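Local coordinates for polysaccharide deacetylase-like protein (Bacillus anthracis, PDB 4V33) that is a putative zinc-binding polysaccharide deacetylase, one of two such proteins implicated in osmotic stability and cell shape maintenance, at residues G47-N52 with T61-T66. Residues are numbered along the deposited sequence; the frame is centred on the assembly and turned at random. Where two conformers were deposited one is given.
Sequences GKISYN and TTIHMT
S50 and H64 exchange two nearly straight backbone hydrogen bonds, S50 N to H64 O (3.0 Å) and H64 N to S50 O (2.8 Å), and K48 and T66 form a second reciprocal pair, K48 N to T66 O being more bent (147°). Beyond Y51, N52 N bonds to T62 O, and the T61 hydroxyl, its OG1 anti to the backbone N (chi1 -175°), donates to N52 O at 2.7 Å. Between these rungs lie CA-H...O contacts, the shortest from Y51 CA to T62 O (3.1 Å). The two strands form an antiparallel beta hairpin at the edge of a three-stranded sheet, completed by strand 103-106 beyond 60-66, in the N-terminal beta-sandwich, consistent with a fibronectin type III domain. On the inward face I49 and I63 lie side by side, CG2 to CG2 (3.9 Å), while in one of two conformers the bent M65 chain brings CE near I49 CG1. I119 of the opposing sheet touches both isoleucines. On the other face, a water donates to K48 O and hydrogen-bonds S50 OG and T66 OG1, each at 2.6 Å. N52 OD1 sits at the H64 ring edge, in plane, 3.6 Å from NE2, with amide and ring planes 42° apart.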
ATOM      1  N   GLY A  47     -13.021 -30.427  -6.817  1.00 33.18           N
ATOM      2  CA  GLY A  47     -12.020 -29.947  -7.747  1.00 30.53           C
ATOM      3  C   GLY A  47     -11.028 -28.991  -7.119  1.00 31.94           C
ATOM      4  O   GLY A  47     -11.227 -28.491  -6.011  1.00 30.87           O
ATOM      5  N   LYS A  48      -9.939 -28.744  -7.834  1.00 30.65           N
ATOM      6  CA  LYS A  48      -8.916 -27.820  -7.376  1.00 30.79           C
ATOM      7  C   LYS A  48      -8.448 -26.981  -8.547  1.00 30.28           C
ATOM      8  O   LYS A  48      -8.129 -27.507  -9.611  1.00 32.44           O
ATOM      9  CB  LYS A  48      -7.736 -28.576  -6.763  1.00 39.31           C
ATOM     10  CG  LYS A  48      -8.082 -29.352  -5.500  1.00 51.87           C
ATOM     11  CD  LYS A  48      -8.371 -28.418  -4.329  1.00 59.04           C
ATOM     12  CE  LYS A  48      -7.092 -27.783  -3.799  1.00 64.89           C
ATOM     13  NZ  LYS A  48      -7.325 -26.970  -2.570  1.00 63.77           N
ATOM     14  N   ILE A  49      -8.437 -25.670  -8.347  1.00 29.03           N
ATOM     15  CA  ILE A  49      -7.927 -24.747  -9.340  1.00 25.26           C
ATOM     16  C   ILE A  49      -6.432 -24.571  -9.120  1.00 33.04           C
ATOM     17  O   ILE A  49      -5.989 -24.351  -7.994  1.00 34.78           O
ATOM     18  CB  ILE A  49      -8.610 -23.378  -9.216  1.00 25.00           C
ATOM     19  CG1 ILE A  49     -10.103 -23.501  -9.538  1.00 25.67           C
ATOM     20  CG2 ILE A  49      -7.933 -22.355 -10.123  1.00 27.12           C
ATOM     21  CD1 ILE A  49     -10.910 -22.282  -9.149  1.00 26.30           C
ATOM     22  N   SER A  50      -5.656 -24.694 -10.189  1.00 30.47           N
ATOM     23  CA  SER A  50      -4.236 -24.356 -10.125  1.00 30.23           C
ATOM     24  C   SER A  50      -3.862 -23.531 -11.345  1.00 29.74           C
ATOM     25  O   SER A  50      -4.672 -23.339 -12.253  1.00 29.20           O
ATOM     26  CB  SER A  50      -3.371 -25.612 -10.046  1.00 37.38           C
ATOM     27  OG  SER A  50      -3.518 -26.401 -11.212  1.00 40.08           O
ATOM     28  N   TYR A  51      -2.635 -23.027 -11.361  1.00 30.00           N
ATOM     29  CA  TYR A  51      -2.149 -22.272 -12.504  1.00 31.99           C
ATOM     30  C   TYR A  51      -0.636 -22.362 -12.581  1.00 29.68           C
ATOM     31  O   TYR A  51       0.032 -22.639 -11.580  1.00 33.07           O
ATOM     32  CB  TYR A  51      -2.603 -20.808 -12.439  1.00 29.77           C
ATOM     33  CG  TYR A  51      -2.409 -20.151 -11.093  1.00 29.00           C
ATOM     34  CD1 TYR A  51      -1.214 -19.526 -10.772  1.00 29.81           C
ATOM     35  CD2 TYR A  51      -3.428 -20.143 -10.146  1.00 35.14           C
ATOM     36  CE1 TYR A  51      -1.027 -18.920  -9.542  1.00 35.81           C
ATOM     37  CE2 TYR A  51      -3.251 -19.540  -8.912  1.00 40.99           C
ATOM     38  CZ  TYR A  51      -2.051 -18.928  -8.617  1.00 43.36           C
ATOM     39  OH  TYR A  51      -1.861 -18.324  -7.396  1.00 49.40           O
ATOM     40  N   ASN A  52      -0.095 -22.150 -13.774  1.00 31.14           N
ATOM     41  CA  ASN A  52       1.351 -22.126 -13.937  1.00 32.02           C
ATOM     42  C   ASN A  52       1.948 -21.033 -13.058  1.00 31.60           C
ATOM     43  O   ASN A  52       1.389 -19.943 -12.961  1.00 29.34           O
ATOM     44  CB  ASN A  52       1.728 -21.907 -15.402  1.00 36.33           C
ATOM     45  CG  ASN A  52       1.229 -23.016 -16.304  1.00 39.15           C
ATOM     46  OD1 ASN A  52       0.871 -24.096 -15.837  1.00 41.10           O
ATOM     47  ND2 ASN A  52       1.205 -22.756 -17.605  1.00 42.42           N
ATOM     48  N   THR A  61      -0.660 -16.401 -17.453  1.00 24.34           N
ATOM     49  CA  THR A  61      -0.436 -17.775 -17.020  1.00 25.61           C
ATOM     50  C   THR A  61      -1.502 -18.659 -17.648  1.00 29.31           C
ATOM     51  O   THR A  61      -2.268 -18.203 -18.496  1.00 28.52           O
ATOM     52  CB  THR A  61      -0.506 -17.911 -15.483  1.00 27.02           C
ATOM     53  OG1 THR A  61      -0.162 -19.248 -15.105  1.00 30.84           O
ATOM     54  CG2 THR A  61      -1.907 -17.583 -14.968  1.00 26.82           C
ATOM     55  N   THR A  62      -1.538 -19.924 -17.247  1.00 25.75           N
ATOM     56  CA  THR A  62      -2.595 -20.823 -17.679  1.00 28.02           C
ATOM     57  C   THR A  62      -3.238 -21.470 -16.463  1.00 27.40           C
ATOM     58  O   THR A  62      -2.547 -21.991 -15.589  1.00 30.23           O
ATOM     59  CB  THR A  62      -2.060 -21.913 -18.623  1.00 30.62           C
ATOM     60  OG1 THR A  62      -1.440 -21.295 -19.759  1.00 33.73           O
ATOM     61  CG2 THR A  62      -3.187 -22.821 -19.090  1.00 29.91           C
ATOM     62  N   ILE A  63      -4.566 -21.429 -16.414  1.00 27.78           N
ATOM     63  CA  ILE A  63      -5.323 -22.016 -15.316  1.00 26.98           C
ATOM     64  C   ILE A  63      -5.742 -23.443 -15.668  1.00 26.62           C
ATOM     65  O   ILE A  63      -6.086 -23.731 -16.812  1.00 28.31           O
ATOM     66  CB  ILE A  63      -6.572 -21.159 -15.003  1.00 25.74           C
ATOM     67  CG1 ILE A  63      -6.146 -19.756 -14.557  1.00 25.84           C
ATOM     68  CG2 ILE A  63      -7.443 -21.816 -13.937  1.00 30.29           C
ATOM     69  CD1 ILE A  63      -7.280 -18.744 -14.546  1.00 30.24           C
ATOM     70  N   HIS A  64      -5.692 -24.339 -14.687  1.00 27.23           N
ATOM     71  CA  HIS A  64      -6.131 -25.714 -14.891  1.00 31.52           C
ATOM     72  C   HIS A  64      -7.026 -26.153 -13.746  1.00 30.25           C
ATOM     73  O   HIS A  64      -7.006 -25.555 -12.667  1.00 31.35           O
ATOM     74  CB  HIS A  64      -4.933 -26.662 -14.948  1.00 37.25           C
ATOM     75  CG  HIS A  64      -3.893 -26.271 -15.950  1.00 45.81           C
ATOM     76  ND1 HIS A  64      -3.962 -26.641 -17.276  1.00 48.52           N
ATOM     77  CD2 HIS A  64      -2.753 -25.554 -15.817  1.00 43.15           C
ATOM     78  CE1 HIS A  64      -2.910 -26.167 -17.918  1.00 42.55           C
ATOM     79  NE2 HIS A  64      -2.162 -25.502 -17.056  1.00 46.58           N
ATOM     80  N   MET A  65      -7.794 -27.213 -13.977  1.00 29.17           N
ATOM     81  CA  MET A  65      -8.524 -27.849 -12.893  0.50 31.33           C
ATOM     82  C   MET A  65      -8.128 -29.310 -12.754  1.00 36.44           C
ATOM     83  O   MET A  65      -7.965 -30.020 -13.746  1.00 39.09           O
ATOM     84  CB  MET A  65     -10.032 -27.757 -13.104  0.50 35.25           C
ATOM     85  CG  MET A  65     -10.821 -28.359 -11.950  0.50 45.23           C
ATOM     86  SD  MET A  65     -11.499 -27.128 -10.833  0.50 46.26           S
ATOM     87  CE  MET A  65     -11.987 -25.960 -12.069  0.50 21.40           C
ATOM     88  N   THR A  66      -7.977 -29.754 -11.514  1.00 32.30           N
ATOM     89  CA  THR A  66      -7.734 -31.161 -11.239  1.00 33.87           C
ATOM     90  C   THR A  66      -8.711 -31.656 -10.182  1.00 35.77           C
ATOM     91  O   THR A  66      -9.515 -30.882  -9.659  1.00 33.06           O
ATOM     92  CB  THR A  66      -6.289 -31.402 -10.765  1.00 39.35           C
ATOM     93  OG1 THR A  66      -5.981 -30.507  -9.687  1.00 39.96           O
ATOM     94  CG2 THR A  66      -5.314 -31.163 -11.906  1.00 43.76           C
TER
HETATM   95  O   HOH W   1      -5.410 -28.047 -10.490  0.54 29.52           O